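Local coordinates for 3-phytase (Klebsiella pneumoniae, PDB 2WNH), which probably hydrolyses phytate (inositol hexakisphosphate), releasing phosphate from the 3-position, as a member of the histidine acid phosphatase family, at residues Q106-G111 with L286-D291; G263-N268 with P398-V403; A269-V274 with A383-L388; T299-S304 with L321-W326; E364-Q367 with R371-D374. The protein carries 3 engineered substitutions. All coordinates share one frame; numbering follows the deposited sequence. Where two conformers were deposited one is given.

Contact 1 (Q106-G111 with L286-D291); sequences QALVDG and LLVAHD
Leu108 packs on Leu286 and Val288 in a buried, wholly apolar helix-on-sheet contact that seats helix 99-112 against strand 284-289 of the large mixed sheet. The backbones stay well apart, with 9.2 Å between Leu108 CA and Leu286 CA, their nearest pair, so side chains alone span the gap. Leu108 sends its CD1 branch into the interface: this methyl lies 3.8 Å from Leu286 CD2 and 4.0 Å from Leu286 CD1, facing both arms of the strand leucine's fork. Leu286 CD2 also reaches back along the helix side chain, coming within 3.9 Å of Leu108 CB, and the two leucines meet at a slant. On the strand, Leu286 turns its CG away from its own nitrogen (chi1 171°), which carries the fork toward the helix. Two residues on, Val288 presents CG2 to the same Leu108 CD1 at 4.2 Å, a looser touch. Val64 and Lys67 of helix 58-77 cover Leu108 as well, while Val93 of the adjoining parallel strand flanks Leu286. The strand then runs into His290 and Asp291, the His-Asp pair characteristic of this phosphatase family, with His290 as N-cap of the following helix. With methyl groups on both sides and no hydrogen bond crossing, the contact rests on shape and on exclusion of water rather than on directed bonds.

Contact 2 (G263-N268 with P398-V403); sequences GSVLLN and PAVAMV
Val265, on helix 256-274, packs against Pro398 and Val400 of the C-terminal tail. From CB its side chain forks. CG1 sits between the backbone nitrogen and the carbonyl carbon (chi1 65°) and makes no approach to the tail, whereas this rotamer sets CG2 opposite the nitrogen and aims it at residues 398-400. CG2 then does all the touching. It lies 3.6 Å from Pro398 O and 3.9 Å from Pro398 CD, so one methyl rests against both the carbonyl and the pyrrolidine ring, and it meets Val400 CG2 at 3.7 Å. The two valines cross nearly at right angles, methyl against methyl.

Polar groups are joined through a water instead of directly. That water donates to Val265 O at 2.9 Å and to Pro398 O at 2.8 Å, and accepts from Asn268 ND2 at 3.0 Å. Three partners therefore fix it between one helical turn and the tail, with Pro398 O facing the water as well as the valine methyl. The other end of the Asn268 amide, OD1, takes a hydrogen bond from Arg394, so both ends of that group are engaged. Further along, the carbonyls of Ala401 and Met402 accept from Arg94, and Met402 packs on Leu285 and Leu287. What results is a C-terminal segment without regular secondary structure, packed against one helix of the alpha/beta domain of a histidine phosphatase and held by methyl packing and a bridging water.

Contact 3 (A269-V274 with A383-L388); sequences AMLDGV and AAITAL
Leu271, Ile385 and Leu388 bury most of the surface in this helix-to-helix contact, the leucine of helix 256-274 working against the other two on helix 381-388. Leu271 lends its CD2 branch, which lies 3.9 Å from Ile385 CD1 and 4.2 Å from Leu388 CB, so one methyl meets residues a helical turn apart. Ile385 does not point straight across from its backbone; its reach comes from CG1, set opposite the carbonyl carbon (chi1 -61°), with CD1 at the end. That terminal methyl has a second partner, Val274 CG1 at 3.8 Å. Leu271 and Val274, one turn apart on the same helix, thus both touch Ile385 CD1, each passing it in the opposing direction.

Short segments of the two helices run antiparallel (174°) with axes 11.1 Å apart, a wide separation bridged by the long side chains. No hydrogen bond crosses, and all four touching residues are buried. Beneath the pair lies the mixed sheet: Val274 and Leu388 both rest on Leu336 of strand 334-342, Val274 also touches Val20 and Leu323 of two neighbouring strands, and Trp365 packs against Leu388.

Contact 4 (T299-S304 with L321-W326); sequences TLMNFS and LVLERW
The ring of Phe303 meets Leu321 at its edge: Leu321 CD1 lies near the ring plane, 3.8 Å from Phe303 CE2 and 4.0 Å from Phe303 CD2. Trp305 and Trp365 each form an edge-to-face pair with the same ring, so it belongs to an aromatic cluster. The other flat group, the indole of Trp326 further along the strand, has Glu324 OE1 at its edge and in its plane, held by a hydrogen bond from Trp326 NE1 (2.9 Å, 155° at the hydrogen). The oxygen is approached on its anti side, 33° out of the carboxylate plane; Arg337 adds a salt bridge to it, while Tyr75 and Tyr339 bond to OE2. This buried carboxylate therefore has several donors around it, which would probably stabilise its charge.

Leu321 divides its branches between two partners. CD1 serves the phenylalanine, and CD2 meets Met301 SD at 3.7 Å, the methionine and leucine reaching toward each other tip to tip. In the same conformer, one of two deposited for Met301, the chain bends at its last torsion (chi3 92°) and brings CE to 3.8 Å from Leu323 CD2, so these methionine distances describe that copy alone. Between Met301 and Phe303 a Schellman motif at Asn302 ends the helix and redirects the chain, and both side chains face the strand.

Helix 291-301 thus lands its C-terminal end on strand 320-328, which lies between strands 14-24 and 334-342; Val338 of the latter touches both Met301 and Leu323, and helix 256-274 packs on Leu300.

Contact 5 (E364-Q367 with R371-D374); sequences EWRQ and RQTD
Glu364 OE1 is gripped by a water and by the hydroxyl of Thr377, and the water carries the link on to Gln372. It donates to Glu364 OE1 at 2.6 Å and to Gln372 OE1 at 2.9 Å, joining two oxygen acceptors that could not bond to each other. The second carboxylate oxygen, OE2, forms a salt bridge with Arg337, so both oxygens are engaged, and this charge environment would be expected to keep the glutamate ionised.

Direct contact between the segments is looser. Gln372 NE2 comes to 4.0 Å from Glu364 OE1, too far for a hydrogen bond, and the amide and carboxylate planes stand 67° apart. A sharp bend in the glutamine (chi2 -71°) folds its amide back toward the glutamate, whereas Glu364 reaches across with its chain extended at chi2. Arg366 approaches from the same segment as Glu364: its NH1 lies 4.4 Å from Gln372 NE2, which sits at the edge of the guanidinium near its plane. Both are donor nitrogens, consistent with contact but no bond between them. Arg366 and Gln372 are exposed, and Gln372 also touches a crystal neighbour, so its conformation may partly reflect the lattice.

The contact spans the short loop between strand 361-364 and strand 371-373 at the margin of the mixed sheet. Strand 376-380, which supplies Thr377, pairs with 371-373 and with 334-342, the strand that also pairs with 361-364; the Cys370-Cys379 disulfide links the residue just before strand 371-373 to strand 376-380. Trp365 turns to helix 381-388, resting on Ala384 and Leu388.

Overall arrangement
Contacts 1, 3 and 4 are buried and apolar across their interfaces, contact 2 is partly buried, and contact 5 lies at the surface. Contact 2 adds a water bridge to its methyl packing, and in contact 5 a water carries the link, with no apolar packing across it. Helix 256-274 serves both contact 2 and contact 3, meeting the C-terminal tail around Val265 and helix 381-388 around Leu271. Contacts 1, 4 and 5 reach different strands of the same mixed sheet. Contacts 3 and 4 have centres about 8 Å apart, joined by packing of Leu323 on Met270 and a probable hydrogen bond from Arg325 to Val274 O. Arg337 pairs with a glutamate from each of contacts 4 and 5.

Contact 1 (Q106-G111 with L286-D291)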
# COMPACT_ATOMS: atom_id res chain seq x y z
N GLN B 106 7.40 16.45 -15.48
CA GLN B 106 6.36 15.46 -15.15
C GLN B 106 6.91 14.29 -14.33
O GLN B 106 6.31 13.92 -13.30
CB GLN B 106 5.68 14.94 -16.43
CG GLN B 106 4.87 16.01 -17.17
CD GLN B 106 4.28 15.47 -18.44
OE1 GLN B 106 3.13 15.78 -18.81
NE2 GLN B 106 5.05 14.65 -19.11
N ALA B 107 8.05 13.74 -14.74
CA ALA B 107 8.68 12.62 -14.01
C ALA B 107 8.99 12.96 -12.57
O ALA B 107 8.78 12.12 -11.67
CB ALA B 107 9.93 12.11 -14.75
N LEU B 108 9.49 14.17 -12.31
CA LEU B 108 9.86 14.53 -10.94
C LEU B 108 8.65 14.56 -10.02
O LEU B 108 8.74 14.03 -8.92
CB LEU B 108 10.53 15.91 -10.88
CG LEU B 108 11.99 15.86 -11.35
CD1 LEU B 108 12.59 17.26 -11.61
CD2 LEU B 108 12.89 15.14 -10.32
N VAL B 109 7.53 15.13 -10.48
CA VAL B 109 6.33 15.21 -9.61
C VAL B 109 5.55 13.88 -9.58
O VAL B 109 4.90 13.56 -8.58
CB VAL B 109 5.43 16.43 -9.92
CG1 VAL B 109 6.13 17.71 -9.48
CG2 VAL B 109 5.06 16.49 -11.42
N ASP B 110 5.64 13.12 -10.68
CA ASP B 110 5.14 11.73 -10.75
C ASP B 110 5.76 10.88 -9.62
O ASP B 110 5.07 10.15 -8.92
CB ASP B 110 5.52 11.15 -12.14
CG ASP B 110 4.63 9.98 -12.60
OD1 ASP B 110 3.70 9.53 -11.90
OD2 ASP B 110 4.89 9.51 -13.73
N GLY B 111 7.07 11.02 -9.41
CA GLY B 111 7.79 10.33 -8.34
C GLY B 111 7.51 10.93 -6.97
O GLY B 111 7.24 10.21 -5.98
N LEU B 286 10.26 24.51 -8.55
CA LEU B 286 11.01 23.54 -9.33
C LEU B 286 11.06 24.02 -10.78
O LEU B 286 10.01 24.16 -11.45
CB LEU B 286 10.37 22.15 -9.20
CG LEU B 286 10.92 21.07 -10.13
CD1 LEU B 286 12.42 20.87 -9.87
CD2 LEU B 286 10.19 19.72 -9.96
N LEU B 287 12.28 24.29 -11.24
CA LEU B 287 12.57 24.75 -12.59
C LEU B 287 13.32 23.64 -13.33
O LEU B 287 14.27 23.07 -12.80
CB LEU B 287 13.47 25.99 -12.54
CG LEU B 287 13.01 27.14 -11.63
CD1 LEU B 287 14.04 28.27 -11.70
CD2 LEU B 287 11.63 27.64 -12.04
N VAL B 288 12.90 23.37 -14.56
CA VAL B 288 13.50 22.26 -15.28
C VAL B 288 13.96 22.79 -16.65
O VAL B 288 13.15 23.25 -17.46
CB VAL B 288 12.52 21.06 -15.40
CG1 VAL B 288 13.20 19.87 -16.07
CG2 VAL B 288 12.02 20.64 -13.97
N ALA B 289 15.27 22.69 -16.87
CA ALA B 289 15.88 23.24 -18.08
C ALA B 289 17.09 22.40 -18.53
O ALA B 289 17.05 21.17 -18.49
CB ALA B 289 16.25 24.72 -17.87
N HIS B 290 18.16 23.07 -18.92
CA HIS B 290 19.24 22.42 -19.68
C HIS B 290 20.56 22.58 -18.94
O HIS B 290 20.70 23.43 -18.06
CB HIS B 290 19.27 22.98 -21.12
CG HIS B 290 17.91 23.04 -21.76
ND1 HIS B 290 17.41 22.03 -22.56
CD2 HIS B 290 16.91 23.96 -21.64
CE1 HIS B 290 16.18 22.34 -22.94
NE2 HIS B 290 15.85 23.50 -22.40
N ASP B 291 21.53 21.73 -19.29
CA ASP B 291 22.83 21.80 -18.67
C ASP B 291 23.47 23.17 -18.92
O ASP B 291 24.16 23.69 -18.06
CB ASP B 291 23.76 20.66 -19.13
CG ASP B 291 23.78 20.45 -20.65
OD1 ASP B 291 23.25 21.27 -21.45
OD2 ASP B 291 24.37 19.43 -21.06

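Contact 2 (G263-N268 with P398-V403)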
# COMPACT_ATOMS: atom_id res chain seq x y z
N GLY B 263 22.77 33.94 -18.33
CA GLY B 263 22.36 33.31 -17.07
C GLY B 263 21.94 34.24 -15.94
O GLY B 263 21.40 33.77 -14.94
N SER B 264 22.18 35.55 -16.06
CA SER B 264 21.83 36.47 -14.96
C SER B 264 20.34 36.49 -14.64
O SER B 264 19.97 36.59 -13.47
CB SER B 264 22.31 37.90 -15.24
OG SER B 264 23.72 37.98 -15.17
N VAL B 265 19.50 36.41 -15.66
CA VAL B 265 18.05 36.46 -15.48
C VAL B 265 17.57 35.27 -14.61
O VAL B 265 16.68 35.42 -13.76
CB VAL B 265 17.33 36.54 -16.84
CG1 VAL B 265 17.56 35.28 -17.68
CG2 VAL B 265 15.85 36.87 -16.69
N LEU B 266 18.21 34.12 -14.81
CA LEU B 266 17.81 32.90 -14.11
C LEU B 266 18.36 32.88 -12.70
O LEU B 266 17.64 32.55 -11.74
CB LEU B 266 18.29 31.66 -14.90
CG LEU B 266 18.00 30.27 -14.32
CD1 LEU B 266 16.49 30.07 -13.97
CD2 LEU B 266 18.47 29.19 -15.31
N LEU B 267 19.62 33.22 -12.52
CA LEU B 267 20.12 33.25 -11.15
C LEU B 267 19.33 34.29 -10.36
O LEU B 267 18.95 34.03 -9.21
CB LEU B 267 21.63 33.53 -11.08
CG LEU B 267 22.19 33.67 -9.65
CD1 LEU B 267 21.96 32.42 -8.79
CD2 LEU B 267 23.68 33.96 -9.68
N ASN B 268 19.09 35.45 -10.95
CA ASN B 268 18.30 36.47 -10.27
C ASN B 268 16.92 35.96 -9.80
O ASN B 268 16.49 36.25 -8.65
CB ASN B 268 18.14 37.71 -11.14
CG ASN B 268 17.50 38.84 -10.39
OD1 ASN B 268 18.01 39.29 -9.35
ND2 ASN B 268 16.37 39.30 -10.89
N PRO B 398 16.40 41.16 -16.13
CA PRO B 398 15.09 41.78 -15.96
C PRO B 398 14.20 40.92 -15.07
O PRO B 398 14.41 39.70 -14.98
CB PRO B 398 14.52 41.78 -17.39
CG PRO B 398 15.19 40.64 -18.07
CD PRO B 398 16.59 40.63 -17.49
N ALA B 399 13.25 41.55 -14.40
CA ALA B 399 12.28 40.80 -13.59
C ALA B 399 11.43 39.92 -14.51
O ALA B 399 11.03 40.34 -15.60
CB ALA B 399 11.39 41.75 -12.81
N VAL B 400 11.16 38.69 -14.06
CA VAL B 400 10.32 37.76 -14.79
C VAL B 400 9.24 37.38 -13.80
O VAL B 400 9.56 37.04 -12.68
CB VAL B 400 11.11 36.49 -15.21
CG1 VAL B 400 10.18 35.43 -15.85
CG2 VAL B 400 12.24 36.84 -16.15
N ALA B 401 7.98 37.45 -14.21
CA ALA B 401 6.88 36.88 -13.41
C ALA B 401 7.08 35.36 -13.42
O ALA B 401 6.97 34.73 -14.48
CB ALA B 401 5.55 37.20 -14.03
N MET B 402 7.31 34.77 -12.24
CA MET B 402 7.55 33.32 -12.13
C MET B 402 6.31 32.50 -12.47
O MET B 402 6.39 31.45 -13.12
CB MET B 402 8.09 32.97 -10.74
CG MET B 402 8.47 31.51 -10.59
SD MET B 402 9.70 30.91 -11.80
CE MET B 402 11.12 31.88 -11.31
N VAL B 403 5.14 32.98 -12.05
CA VAL B 403 3.91 32.31 -12.43
C VAL B 403 3.53 32.67 -13.86
O VAL B 403 3.14 33.81 -14.14
CB VAL B 403 2.74 32.62 -11.48
CG1 VAL B 403 1.47 31.88 -11.97
CG2 VAL B 403 3.09 32.20 -10.07
O HOH W 1 15.15 37.77 -13.16

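Contact 3 (A269-V274 with A383-L388)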
# COMPACT_ATOMS: atom_id res chain seq x y z
N ALA B 269 16.23 35.25 -10.70
CA ALA B 269 14.92 34.66 -10.43
C ALA B 269 14.99 33.64 -9.29
O ALA B 269 14.09 33.57 -8.42
CB ALA B 269 14.34 34.02 -11.68
N MET B 270 16.07 32.86 -9.29
CA MET B 270 16.29 31.83 -8.26
C MET B 270 16.58 32.42 -6.89
O MET B 270 16.02 31.96 -5.89
CB MET B 270 17.42 30.86 -8.69
CG MET B 270 17.03 29.91 -9.82
SD MET B 270 18.47 29.02 -10.43
CE MET B 270 18.86 27.95 -9.05
N LEU B 271 17.45 33.43 -6.83
CA LEU B 271 17.75 34.10 -5.55
C LEU B 271 16.52 34.84 -4.97
O LEU B 271 16.24 34.76 -3.77
CB LEU B 271 18.92 35.08 -5.67
CG LEU B 271 20.27 34.46 -6.04
CD1 LEU B 271 21.24 35.57 -6.34
CD2 LEU B 271 20.77 33.56 -4.88
N ASP B 272 15.77 35.53 -5.83
CA ASP B 272 14.51 36.15 -5.44
C ASP B 272 13.52 35.08 -5.00
O ASP B 272 12.76 35.28 -4.05
CB ASP B 272 13.94 36.96 -6.60
CG ASP B 272 14.59 38.33 -6.73
OD1 ASP B 272 15.37 38.72 -5.82
OD2 ASP B 272 14.29 39.03 -7.72
N GLY B 273 13.54 33.93 -5.67
CA GLY B 273 12.61 32.86 -5.33
C GLY B 273 12.83 32.22 -3.96
O GLY B 273 11.91 31.65 -3.39
N VAL B 274 14.06 32.28 -3.44
CA VAL B 274 14.40 31.64 -2.15
C VAL B 274 14.25 32.63 -0.99
O VAL B 274 14.31 32.25 0.18
CB VAL B 274 15.82 30.97 -2.17
CG1 VAL B 274 16.94 32.03 -2.00
CG2 VAL B 274 15.91 29.87 -1.12
N ALA B 383 24.19 37.41 3.73
CA ALA B 383 25.57 37.31 3.25
C ALA B 383 25.73 36.28 2.13
O ALA B 383 26.56 36.46 1.25
CB ALA B 383 26.51 36.98 4.41
N ALA B 384 24.96 35.19 2.19
CA ALA B 384 25.02 34.15 1.16
C ALA B 384 24.42 34.67 -0.14
O ALA B 384 25.03 34.53 -1.22
CB ALA B 384 24.32 32.89 1.63
N ILE B 385 23.25 35.28 -0.04
CA ILE B 385 22.60 35.92 -1.20
C ILE B 385 23.51 36.94 -1.88
O ILE B 385 23.65 36.94 -3.10
CB ILE B 385 21.26 36.57 -0.78
CG1 ILE B 385 20.29 35.48 -0.24
CG2 ILE B 385 20.66 37.38 -1.93
CD1 ILE B 385 19.73 34.53 -1.30
N THR B 386 24.14 37.80 -1.08
CA THR B 386 25.04 38.82 -1.60
C THR B 386 26.23 38.22 -2.32
O THR B 386 26.58 38.65 -3.42
CB THR B 386 25.53 39.74 -0.47
OG1 THR B 386 24.40 40.42 0.08
CG2 THR B 386 26.53 40.80 -1.02
N ALA B 387 26.86 37.23 -1.70
CA ALA B 387 28.01 36.57 -2.31
C ALA B 387 27.64 35.85 -3.61
O ALA B 387 28.36 35.95 -4.61
CB ALA B 387 28.68 35.61 -1.32
N LEU B 388 26.51 35.14 -3.60
CA LEU B 388 26.10 34.38 -4.78
C LEU B 388 25.69 35.27 -5.95
O LEU B 388 25.76 34.84 -7.12
CB LEU B 388 24.95 33.42 -4.43
CG LEU B 388 25.36 32.25 -3.54
CD1 LEU B 388 24.10 31.60 -2.94
CD2 LEU B 388 26.21 31.20 -4.25

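Contact 4 (T299-S304 with L321-W326)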
# COMPACT_ATOMS: atom_id res chain seq x y z
N THR B 299 28.43 29.23 -12.74
CA THR B 299 29.53 30.18 -13.02
C THR B 299 29.32 31.52 -12.33
O THR B 299 30.23 32.05 -11.67
CB THR B 299 29.81 30.28 -14.54
OG1 THR B 299 30.44 29.07 -14.94
CG2 THR B 299 30.75 31.45 -14.85
N LEU B 300 28.11 32.07 -12.44
CA LEU B 300 27.78 33.34 -11.77
C LEU B 300 27.86 33.22 -10.26
O LEU B 300 28.27 34.15 -9.55
CB LEU B 300 26.40 33.86 -12.23
CG LEU B 300 26.28 34.23 -13.72
CD1 LEU B 300 24.87 34.65 -14.00
CD2 LEU B 300 27.27 35.33 -14.07
N MET B 301 27.49 32.04 -9.74
CA MET B 301 27.63 31.74 -8.30
C MET B 301 29.07 31.57 -7.86
O MET B 301 29.34 31.56 -6.65
CB MET B 301 26.84 30.47 -7.92
CG MET B 301 25.34 30.58 -8.10
SD MET B 301 24.56 28.94 -8.03
CE MET B 301 24.17 28.82 -6.30
N ASN B 302 29.99 31.41 -8.82
CA ASN B 302 31.38 31.02 -8.53
C ASN B 302 31.45 29.70 -7.74
O ASN B 302 32.22 29.55 -6.79
CB ASN B 302 32.12 32.16 -7.80
CG ASN B 302 33.62 32.20 -8.11
OD1 ASN B 302 34.35 32.93 -7.45
ND2 ASN B 302 34.06 31.44 -9.10
N PHE B 303 30.60 28.75 -8.13
CA PHE B 303 30.45 27.49 -7.41
C PHE B 303 30.94 26.38 -8.33
O PHE B 303 30.39 26.16 -9.42
CB PHE B 303 28.97 27.30 -6.99
CG PHE B 303 28.64 25.96 -6.31
CD1 PHE B 303 29.58 25.23 -5.57
CD2 PHE B 303 27.32 25.49 -6.38
CE1 PHE B 303 29.22 24.01 -4.97
CE2 PHE B 303 26.95 24.28 -5.77
CZ PHE B 303 27.90 23.54 -5.06
N SER B 304 31.97 25.69 -7.88
CA SER B 304 32.58 24.60 -8.62
C SER B 304 32.46 23.30 -7.83
O SER B 304 32.56 23.30 -6.60
CB SER B 304 34.05 24.91 -8.90
OG SER B 304 34.66 23.88 -9.68
N LEU B 321 20.70 21.76 -9.19
CA LEU B 321 21.25 22.76 -8.30
C LEU B 321 20.11 23.17 -7.37
O LEU B 321 19.00 23.49 -7.82
CB LEU B 321 21.71 23.96 -9.15
CG LEU B 321 22.46 25.08 -8.47
CD1 LEU B 321 23.72 24.57 -7.76
CD2 LEU B 321 22.85 26.08 -9.58
N VAL B 322 20.37 23.17 -6.07
CA VAL B 322 19.33 23.46 -5.09
C VAL B 322 19.73 24.60 -4.17
O VAL B 322 20.84 24.59 -3.62
CB VAL B 322 18.95 22.22 -4.24
CG1 VAL B 322 17.85 22.59 -3.22
CG2 VAL B 322 18.50 21.05 -5.12
N LEU B 323 18.78 25.52 -3.93
CA LEU B 323 18.89 26.49 -2.83
C LEU B 323 17.79 26.18 -1.81
O LEU B 323 16.62 26.05 -2.18
CB LEU B 323 18.66 27.90 -3.34
CG LEU B 323 19.43 28.35 -4.58
CD1 LEU B 323 18.97 29.76 -5.00
CD2 LEU B 323 20.92 28.30 -4.33
N GLU B 324 18.16 26.09 -0.54
CA GLU B 324 17.21 25.88 0.55
C GLU B 324 17.30 27.00 1.59
O GLU B 324 18.38 27.27 2.10
CB GLU B 324 17.49 24.55 1.27
CG GLU B 324 17.10 23.29 0.45
CD GLU B 324 17.60 21.98 1.08
OE1 GLU B 324 18.35 22.00 2.10
OE2 GLU B 324 17.27 20.90 0.54
N ARG B 325 16.16 27.59 1.94
CA ARG B 325 16.11 28.52 3.09
C ARG B 325 15.70 27.77 4.34
O ARG B 325 14.64 27.14 4.37
CB ARG B 325 15.12 29.67 2.84
CG ARG B 325 15.26 30.77 3.90
CD ARG B 325 14.33 31.92 3.63
NE ARG B 325 12.95 31.67 4.06
CZ ARG B 325 11.90 31.62 3.24
NH1 ARG B 325 12.05 31.75 1.92
NH2 ARG B 325 10.69 31.43 3.75
N TRP B 326 16.57 27.84 5.35
CA TRP B 326 16.38 27.22 6.65
C TRP B 326 16.26 28.28 7.73
O TRP B 326 16.74 29.39 7.59
CB TRP B 326 17.58 26.34 6.99
CG TRP B 326 17.65 25.07 6.18
CD1 TRP B 326 18.18 24.91 4.91
CD2 TRP B 326 17.18 23.77 6.58
NE1 TRP B 326 18.06 23.60 4.52
CE2 TRP B 326 17.46 22.87 5.51
CE3 TRP B 326 16.54 23.28 7.73
CZ2 TRP B 326 17.12 21.51 5.57
CZ3 TRP B 326 16.21 21.91 7.79
CH2 TRP B 326 16.51 21.04 6.71

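Contact 5 (E364-Q367 with R371-D374)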
# COMPACT_ATOMS: atom_id res chain seq x y z
N GLU B 364 28.22 20.62 -1.45
CA GLU B 364 27.65 21.87 -0.98
C GLU B 364 28.60 23.04 -1.20
O GLU B 364 29.82 22.89 -1.06
CB GLU B 364 27.37 21.75 0.53
CG GLU B 364 26.42 20.62 0.91
CD GLU B 364 26.23 20.57 2.42
OE1 GLU B 364 27.24 20.27 3.15
OE2 GLU B 364 25.09 20.85 2.87
N TRP B 365 28.04 24.19 -1.54
CA TRP B 365 28.76 25.47 -1.56
C TRP B 365 28.95 25.98 -0.14
O TRP B 365 28.13 25.71 0.74
CB TRP B 365 27.93 26.48 -2.37
CG TRP B 365 28.47 27.87 -2.40
CD1 TRP B 365 29.37 28.39 -3.30
CD2 TRP B 365 28.10 28.96 -1.54
NE1 TRP B 365 29.61 29.73 -3.02
CE2 TRP B 365 28.84 30.10 -1.95
CE3 TRP B 365 27.23 29.08 -0.44
CZ2 TRP B 365 28.73 31.33 -1.32
CZ3 TRP B 365 27.15 30.30 0.20
CH2 TRP B 365 27.88 31.41 -0.24
N ARG B 366 30.03 26.72 0.08
CA ARG B 366 30.26 27.34 1.38
C ARG B 366 31.14 28.58 1.24
O ARG B 366 31.78 28.80 0.21
CB ARG B 366 30.90 26.36 2.36
CG ARG B 366 32.27 25.85 1.93
CD ARG B 366 33.04 25.25 3.13
NE ARG B 366 33.26 26.27 4.15
CZ ARG B 366 32.72 26.27 5.37
NH1 ARG B 366 31.94 25.27 5.78
NH2 ARG B 366 32.98 27.27 6.21
N GLN B 367 31.13 29.39 2.28
CA GLN B 367 32.03 30.54 2.40
C GLN B 367 32.25 30.75 3.89
O GLN B 367 31.53 30.16 4.70
CB GLN B 367 31.41 31.76 1.74
CG GLN B 367 30.15 32.34 2.42
CD GLN B 367 29.76 33.67 1.79
OE1 GLN B 367 30.49 34.21 0.95
NE2 GLN B 367 28.62 34.22 2.21
N ARG B 371 28.14 27.10 8.64
CA ARG B 371 28.27 26.12 9.73
C ARG B 371 27.73 24.75 9.32
O ARG B 371 26.70 24.66 8.65
CB ARG B 371 27.56 26.62 11.00
CG ARG B 371 26.05 26.95 10.82
CD ARG B 371 25.41 27.51 12.12
NE ARG B 371 26.00 28.78 12.52
CZ ARG B 371 26.80 28.96 13.57
NH1 ARG B 371 27.10 27.96 14.38
NH2 ARG B 371 27.28 30.17 13.82
N GLN B 372 28.43 23.71 9.73
CA GLN B 372 28.00 22.33 9.51
C GLN B 372 26.94 21.92 10.54
O GLN B 372 27.22 21.88 11.75
CB GLN B 372 29.19 21.38 9.60
CG GLN B 372 30.12 21.43 8.42
CD GLN B 372 29.49 20.82 7.18
OE1 GLN B 372 28.74 19.83 7.26
NE2 GLN B 372 29.79 21.40 6.03
N THR B 373 25.73 21.60 10.06
CA THR B 373 24.62 21.19 10.92
C THR B 373 24.16 19.80 10.54
O THR B 373 24.62 19.22 9.55
CB THR B 373 23.40 22.13 10.78
OG1 THR B 373 22.72 21.86 9.54
CG2 THR B 373 23.83 23.59 10.79
N ASP B 374 23.24 19.26 11.33
CA ASP B 374 22.72 17.91 11.05
C ASP B 374 21.88 17.85 9.76
O ASP B 374 21.60 16.75 9.26
CB ASP B 374 21.97 17.38 12.28
CG ASP B 374 22.91 17.05 13.45
OD1 ASP B 374 23.98 16.45 13.21
OD2 ASP B 374 22.59 17.38 14.60
O HOH W 2 26.82 18.85 5.26